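Local coordinates for putative acetyltransferase (Streptococcus mutans, PDB 3LD2), which binds coenzyme A and probably transfers an acyl group from the cofactor to an acceptor, as GNAT-family acyltransferases do, at residues Ser43-Glu46 against Gln47-Leu51; Gln59-Pro62 against Val63-Val67. One frame throughout, in Å; residues are numbered along the deposited sequence.

Contact 1: residues Ser43-Glu46 against Gln47-Leu51; sequences SDIE and QVVEL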
ATOM      1  N   SER A  43     -10.619   8.913  14.270  1.00 17.93           N
ATOM      2  CA  SER A  43      -9.741   9.217  15.402  1.00 22.01           C
ATOM      3  C   SER A  43      -8.366   8.515  15.324  1.00 20.05           C
ATOM      4  O   SER A  43      -7.474   8.829  16.108  1.00 18.30           O
ATOM      5  CB  SER A  43     -10.435   8.955  16.756  1.00 14.03           C
ATOM      6  OG  SER A  43     -10.718   7.581  16.973  1.00 15.27           O
ATOM      7  N   ASP A  44      -8.215   7.580  14.384  1.00 15.63           N
ATOM      8  CA  ASP A  44      -6.939   6.894  14.144  1.00 19.49           C
ATOM      9  C   ASP A  44      -5.973   7.675  13.247  1.00 18.51           C
ATOM     10  O   ASP A  44      -4.818   7.282  13.091  1.00 19.78           O
ATOM     11  CB  ASP A  44      -7.172   5.548  13.450  1.00 20.17           C
ATOM     12  CG  ASP A  44      -7.624   4.467  14.385  1.00 20.56           C
ATOM     13  OD1 ASP A  44      -7.378   4.582  15.609  1.00 28.41           O
ATOM     14  OD2 ASP A  44      -8.205   3.483  13.884  1.00 19.60           O
ATOM     15  N   ILE A  45      -6.443   8.756  12.638  1.00 15.78           N
ATOM     16  CA  ILE A  45      -5.675   9.398  11.572  1.00 18.49           C
ATOM     17  C   ILE A  45      -4.332  10.000  12.010  1.00 20.80           C
ATOM     18  O   ILE A  45      -3.381  10.023  11.241  1.00 17.49           O
ATOM     19  CB  ILE A  45      -6.515  10.453  10.818  1.00 17.15           C
ATOM     20  CG1 ILE A  45      -7.593   9.761   9.971  1.00 16.93           C
ATOM     21  CG2 ILE A  45      -5.617  11.347   9.964  1.00 18.13           C
ATOM     22  CD1 ILE A  45      -8.568  10.717   9.314  1.00 14.95           C
ATOM     23  N   GLU A  46      -4.270  10.506  13.236  1.00 26.15           N
ATOM     24  CA  GLU A  46      -3.036  11.074  13.774  1.00 25.10           C
ATOM     25  C   GLU A  46      -1.945  10.023  13.707  1.00 23.34           C
ATOM     26  O   GLU A  46      -0.828  10.280  13.270  1.00 22.76           O
ATOM     27  CB  GLU A  46      -3.221  11.457  15.241  1.00 23.69           C
ATOM     28  CG  GLU A  46      -2.772  12.867  15.575  1.00 31.93           C
ATOM     29  CD  GLU A  46      -3.730  13.930  15.006  1.00 49.86           C
ATOM     30  OE1 GLU A  46      -4.182  13.784  13.837  1.00 46.37           O
ATOM     31  OE2 GLU A  46      -4.032  14.911  15.732  1.00 47.62           O
ATOM     32  N   GLN A  47      -2.296   8.837  14.169  1.00 20.05           N
ATOM     33  CA  GLN A  47      -1.372   7.730  14.242  1.00 25.06           C
ATOM     34  C   GLN A  47      -0.908   7.229  12.879  1.00 20.76           C
ATOM     35  O   GLN A  47       0.276   6.980  12.687  1.00 22.73           O
ATOM     36  CB  GLN A  47      -2.010   6.592  15.020  1.00 22.65           C
ATOM     37  CG  GLN A  47      -1.819   6.706  16.506  1.00 22.75           C
ATOM     38  CD  GLN A  47      -2.531   5.586  17.222  1.00 31.74           C
ATOM     39  OE1 GLN A  47      -1.920   4.568  17.592  1.00 25.22           O
ATOM     40  NE2 GLN A  47      -3.856   5.739  17.373  1.00 25.38           N
ATOM     41  N   VAL A  48      -1.853   7.060  11.963  1.00 18.43           N
ATOM     42  CA  VAL A  48      -1.577   6.671  10.584  1.00 19.75           C
ATOM     43  C   VAL A  48      -0.603   7.654   9.910  1.00 18.81           C
ATOM     44  O   VAL A  48       0.397   7.248   9.317  1.00 16.23           O
ATOM     45  CB  VAL A  48      -2.908   6.542   9.780  1.00 16.65           C
ATOM     46  CG1 VAL A  48      -2.644   6.446   8.295  1.00 13.88           C
ATOM     47  CG2 VAL A  48      -3.709   5.350  10.280  1.00 11.93           C
ATOM     48  N   VAL A  49      -0.878   8.948  10.034  1.00 17.66           N
ATOM     49  CA  VAL A  49       0.086   9.963   9.616  1.00 20.16           C
ATOM     50  C   VAL A  49       1.516   9.746  10.169  1.00 20.12           C
ATOM     51  O   VAL A  49       2.478   9.688   9.401  1.00 22.20           O
ATOM     52  CB  VAL A  49      -0.407  11.377   9.947  1.00 18.24           C
ATOM     53  CG1 VAL A  49       0.710  12.410   9.714  1.00 15.30           C
ATOM     54  CG2 VAL A  49      -1.613  11.701   9.093  1.00 17.77           C
ATOM     55  N   GLU A  50       1.647   9.620  11.484  1.00 18.36           N
ATOM     56  CA  GLU A  50       2.936   9.384  12.125  1.00 20.49           C
ATOM     57  C   GLU A  50       3.615   8.140  11.605  1.00 22.35           C
ATOM     58  O   GLU A  50       4.805   8.147  11.317  1.00 22.33           O
ATOM     59  CB  GLU A  50       2.764   9.233  13.636  1.00 22.34           C
ATOM     60  CG  GLU A  50       2.918  10.531  14.418  1.00 33.85           C
ATOM     61  CD  GLU A  50       4.343  11.117  14.360  1.00 42.22           C
ATOM     62  OE1 GLU A  50       4.492  12.194  13.739  1.00 42.12           O
ATOM     63  OE2 GLU A  50       5.298  10.516  14.930  1.00 38.89           O
ATOM     64  N   LEU A  51       2.855   7.058  11.507  1.00 19.23           N
ATOM     65  CA  LEU A  51       3.399   5.796  11.050  1.00 16.53           C
ATOM     66  C   LEU A  51       3.907   5.902   9.613  1.00 20.66           C
ATOM     67  O   LEU A  51       4.973   5.387   9.281  1.00 23.03           O
ATOM     68  CB  LEU A  51       2.348   4.693  11.157  1.00 14.20           C
ATOM     69  CG  LEU A  51       2.622   3.416  10.355  1.00 16.33           C
ATOM     70  CD1 LEU A  51       4.032   2.887  10.615  1.00 17.08           C
ATOM     71  CD2 LEU A  51       1.629   2.379  10.715  1.00 12.65           C
TER

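Contact 2: residues Gln59-Pro62 against Val63-Val67; sequences QNTP and VPLPV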
ATOM      1  N   GLN A  59      13.945   5.293  -0.552  1.00 20.22           N
ATOM      2  CA  GLN A  59      14.146   3.895  -0.924  1.00 19.86           C
ATOM      3  C   GLN A  59      12.838   3.207  -1.401  1.00 18.31           C
ATOM      4  O   GLN A  59      12.887   2.229  -2.134  1.00 17.97           O
ATOM      5  CB  GLN A  59      14.784   3.124   0.242  1.00 22.23           C
ATOM      6  CG  GLN A  59      15.309   1.726  -0.098  1.00 23.75           C
ATOM      7  CD  GLN A  59      16.712   1.748  -0.713  1.00 37.73           C
ATOM      8  OE1 GLN A  59      17.060   2.654  -1.487  1.00 40.21           O
ATOM      9  NE2 GLN A  59      17.524   0.741  -0.374  1.00 41.60           N
ATOM     10  N   ASN A  60      11.671   3.708  -1.004  1.00 17.35           N
ATOM     11  CA  ASN A  60      10.429   3.002  -1.339  1.00 14.95           C
ATOM     12  C   ASN A  60       9.375   3.832  -2.067  1.00 14.92           C
ATOM     13  O   ASN A  60       8.346   3.295  -2.474  1.00 13.77           O
ATOM     14  CB  ASN A  60       9.810   2.336  -0.102  1.00 15.73           C
ATOM     15  CG  ASN A  60       9.506   3.332   1.010  1.00 18.78           C
ATOM     16  OD1 ASN A  60       9.093   4.462   0.750  1.00 18.10           O
ATOM     17  ND2 ASN A  60       9.729   2.920   2.257  1.00 20.20           N
ATOM     18  N   THR A  61       9.624   5.128  -2.229  1.00 14.04           N
ATOM     19  CA  THR A  61       8.725   5.984  -2.987  1.00 14.30           C
ATOM     20  C   THR A  61       9.536   7.062  -3.735  1.00 17.24           C
ATOM     21  O   THR A  61      10.571   7.490  -3.248  1.00 17.61           O
ATOM     22  CB  THR A  61       7.679   6.644  -2.046  1.00 14.60           C
ATOM     23  OG1 THR A  61       6.922   7.598  -2.773  1.00 12.73           O
ATOM     24  CG2 THR A  61       8.357   7.373  -0.883  1.00 16.47           C
ATOM     25  N   PRO A  62       9.075   7.496  -4.930  1.00 20.54           N
ATOM     26  CA  PRO A  62       9.764   8.550  -5.701  1.00 15.58           C
ATOM     27  C   PRO A  62       9.183   9.942  -5.465  1.00 17.64           C
ATOM     28  O   PRO A  62       9.751  10.929  -5.942  1.00 17.48           O
ATOM     29  CB  PRO A  62       9.502   8.157  -7.156  1.00 15.04           C
ATOM     30  CG  PRO A  62       8.513   6.999  -7.116  1.00 15.09           C
ATOM     31  CD  PRO A  62       8.000   6.870  -5.718  1.00 16.20           C
ATOM     32  N   VAL A  63       8.058  10.008  -4.754  1.00 14.31           N
ATOM     33  CA  VAL A  63       7.438  11.281  -4.369  1.00 15.34           C
ATOM     34  C   VAL A  63       8.237  12.059  -3.331  1.00 14.52           C
ATOM     35  O   VAL A  63       8.897  11.477  -2.470  1.00 18.45           O
ATOM     36  CB  VAL A  63       6.052  11.051  -3.751  1.00 17.02           C
ATOM     37  CG1 VAL A  63       5.215  12.290  -3.919  1.00 18.46           C
ATOM     38  CG2 VAL A  63       5.373   9.849  -4.391  1.00 13.21           C
ATOM     39  N   PRO A  64       8.166  13.386  -3.381  1.00 16.03           N
ATOM     40  CA  PRO A  64       8.924  14.105  -2.350  1.00 16.62           C
ATOM     41  C   PRO A  64       8.356  13.858  -0.935  1.00 21.00           C
ATOM     42  O   PRO A  64       7.146  13.635  -0.769  1.00 18.78           O
ATOM     43  CB  PRO A  64       8.773  15.573  -2.761  1.00 12.95           C
ATOM     44  CG  PRO A  64       8.388  15.518  -4.228  1.00 16.91           C
ATOM     45  CD  PRO A  64       7.549  14.294  -4.361  1.00 16.18           C
ATOM     46  N   LEU A  65       9.245  13.893   0.057  1.00 19.75           N
ATOM     47  CA  LEU A  65       8.919  13.607   1.445  1.00 19.74           C
ATOM     48  C   LEU A  65       8.752  14.920   2.204  1.00 22.73           C
ATOM     49  O   LEU A  65       9.434  15.897   1.899  1.00 25.68           O
ATOM     50  CB  LEU A  65      10.039  12.773   2.063  1.00 18.63           C
ATOM     51  CG  LEU A  65      10.360  11.452   1.341  1.00 22.47           C
ATOM     52  CD1 LEU A  65      11.668  10.866   1.834  1.00 24.88           C
ATOM     53  CD2 LEU A  65       9.245  10.424   1.496  1.00 18.47           C
ATOM     54  N   PRO A  66       7.828  14.968   3.181  1.00 22.81           N
ATOM     55  CA  PRO A  66       6.961  13.884   3.651  1.00 22.18           C
ATOM     56  C   PRO A  66       5.778  13.688   2.707  1.00 22.18           C
ATOM     57  O   PRO A  66       5.309  14.649   2.109  1.00 20.93           O
ATOM     58  CB  PRO A  66       6.441  14.412   5.006  1.00 22.98           C
ATOM     59  CG  PRO A  66       7.031  15.809   5.188  1.00 19.85           C
ATOM     60  CD  PRO A  66       7.498  16.246   3.839  1.00 21.85           C
ATOM     61  N   VAL A  67       5.292  12.459   2.584  1.00 22.59           N
ATOM     62  CA  VAL A  67       4.135  12.208   1.741  1.00 25.06           C
ATOM     63  C   VAL A  67       2.784  12.330   2.491  1.00 25.35           C
ATOM     64  O   VAL A  67       1.759  12.576   1.875  1.00 20.78           O
ATOM     65  CB  VAL A  67       4.231  10.826   1.074  1.00 24.64           C
ATOM     66  CG1 VAL A  67       5.686  10.494   0.767  1.00 23.27           C
ATOM     67  CG2 VAL A  67       3.645   9.769   1.982  1.00 25.83           C
TER

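Contact 1: residues Ser43-Glu46 against Gln47-Leu51
D44, I45 and E46 each give their carbonyl oxygen to an amide four residues on. V48 N reaches D44 O at 3.2 Å, V49 N lies 3.0 Å from I45 O, and E50 N lies 3.1 Å from E46 O. All three bonds are nearly straight, the first with an N-H...O angle of 170°. Carbon atoms press on two of these oxygens as well: V48 CG2 lies 3.6 Å from D44 O, and V49 CG2 comes to 3.2 Å from I45 O. The same V49 methyl also meets I45 CG2 at 4.1 Å. D44 sits in the 3-10 turn that leads into helix 45-55, which follows strand 35-39 and, in the usual GNAT order, is the first of two helices preceding the second strand. I45 and V49 turn their apolar branches to the second of these, helix 70-77, touching I73, while V48 rests on M40. The polar ends mostly look beyond the helix for partners. With chi1 at -79°, D44 swings its carboxylate to the side of its own backbone N; OD2 takes the amide of L41, three residues back, and OD1 forms a salt bridge with K87. Both carboxylate oxygens are therefore engaged. D44 OD1 lies 4.1 Å from Q47 NE2, the carboxylate and amide planes being 80° apart. Q47 OE1 instead accepts a hydrogen bond from I92 N, and E46 OE1 forms a salt bridge with K70.

Contact 2: residues Gln59-Pro62 against Val63-Val67
With chi1 at 173°, T61 swings OG1 to the far side of CB from its own N, facing V63, and its methyl CG2 takes the crowded position over the backbone. V63 answers with a chi1 of -155°, which turns CG2 back toward the preceding residues and brings this methyl to 3.2 Å from T61 OG1. The same hydroxyl oxygen accepts a weak hydrogen bond from V63 N, 3.3 Å from T61 OG1 and bent to 151°. A threonine oxygen taking the amide two residues ahead gives an ST turn, closed here by a weak bond, and P62 occupies its middle position, a ring nitrogen with no hydrogen to offer. The turn belongs to the irregular segment joining helix 45-55 to helix 70-77, the link between the first two helices of the GNAT fold. P62 lies across V63, its CD 4.2 Å from V63 CG2, and its ring also touches F175 and L177 of strand 166-177. On the methyl branch of T61 the contacts are apolar and looser. L65 CD2 comes within 4.0 Å of T61 CG2, the two side chains running antiparallel alongside one another, and V67 CG1 approaches the same methyl at 4.4 Å. T61, L65 and V67 all touch W56, just after helix 45-55. The peptide bond between L65 and P66 is cis, bending the chain between L65 and V67.

In the fold
Contacts 1 and 2 follow one another along the chain, contact 1 near the start of helix 45-55 and contact 2 in the loop between that helix and helix 70-77. Their centres lie 18 Å apart and their nearest atoms about 7 Å, so the two do not touch. Contact 2 is the nearer to the cofactor: N60 touches coenzyme A, and the side chain of T61 is about 7 Å from it and about 7 Å from that of the CoA-binding N153. The side chain of V48, in contact 1, is about 12 Å from coenzyme A. N60 ND2 bonds to T55 O, at the end of helix 45-55, and N60 OD1 to S57 N just beyond it.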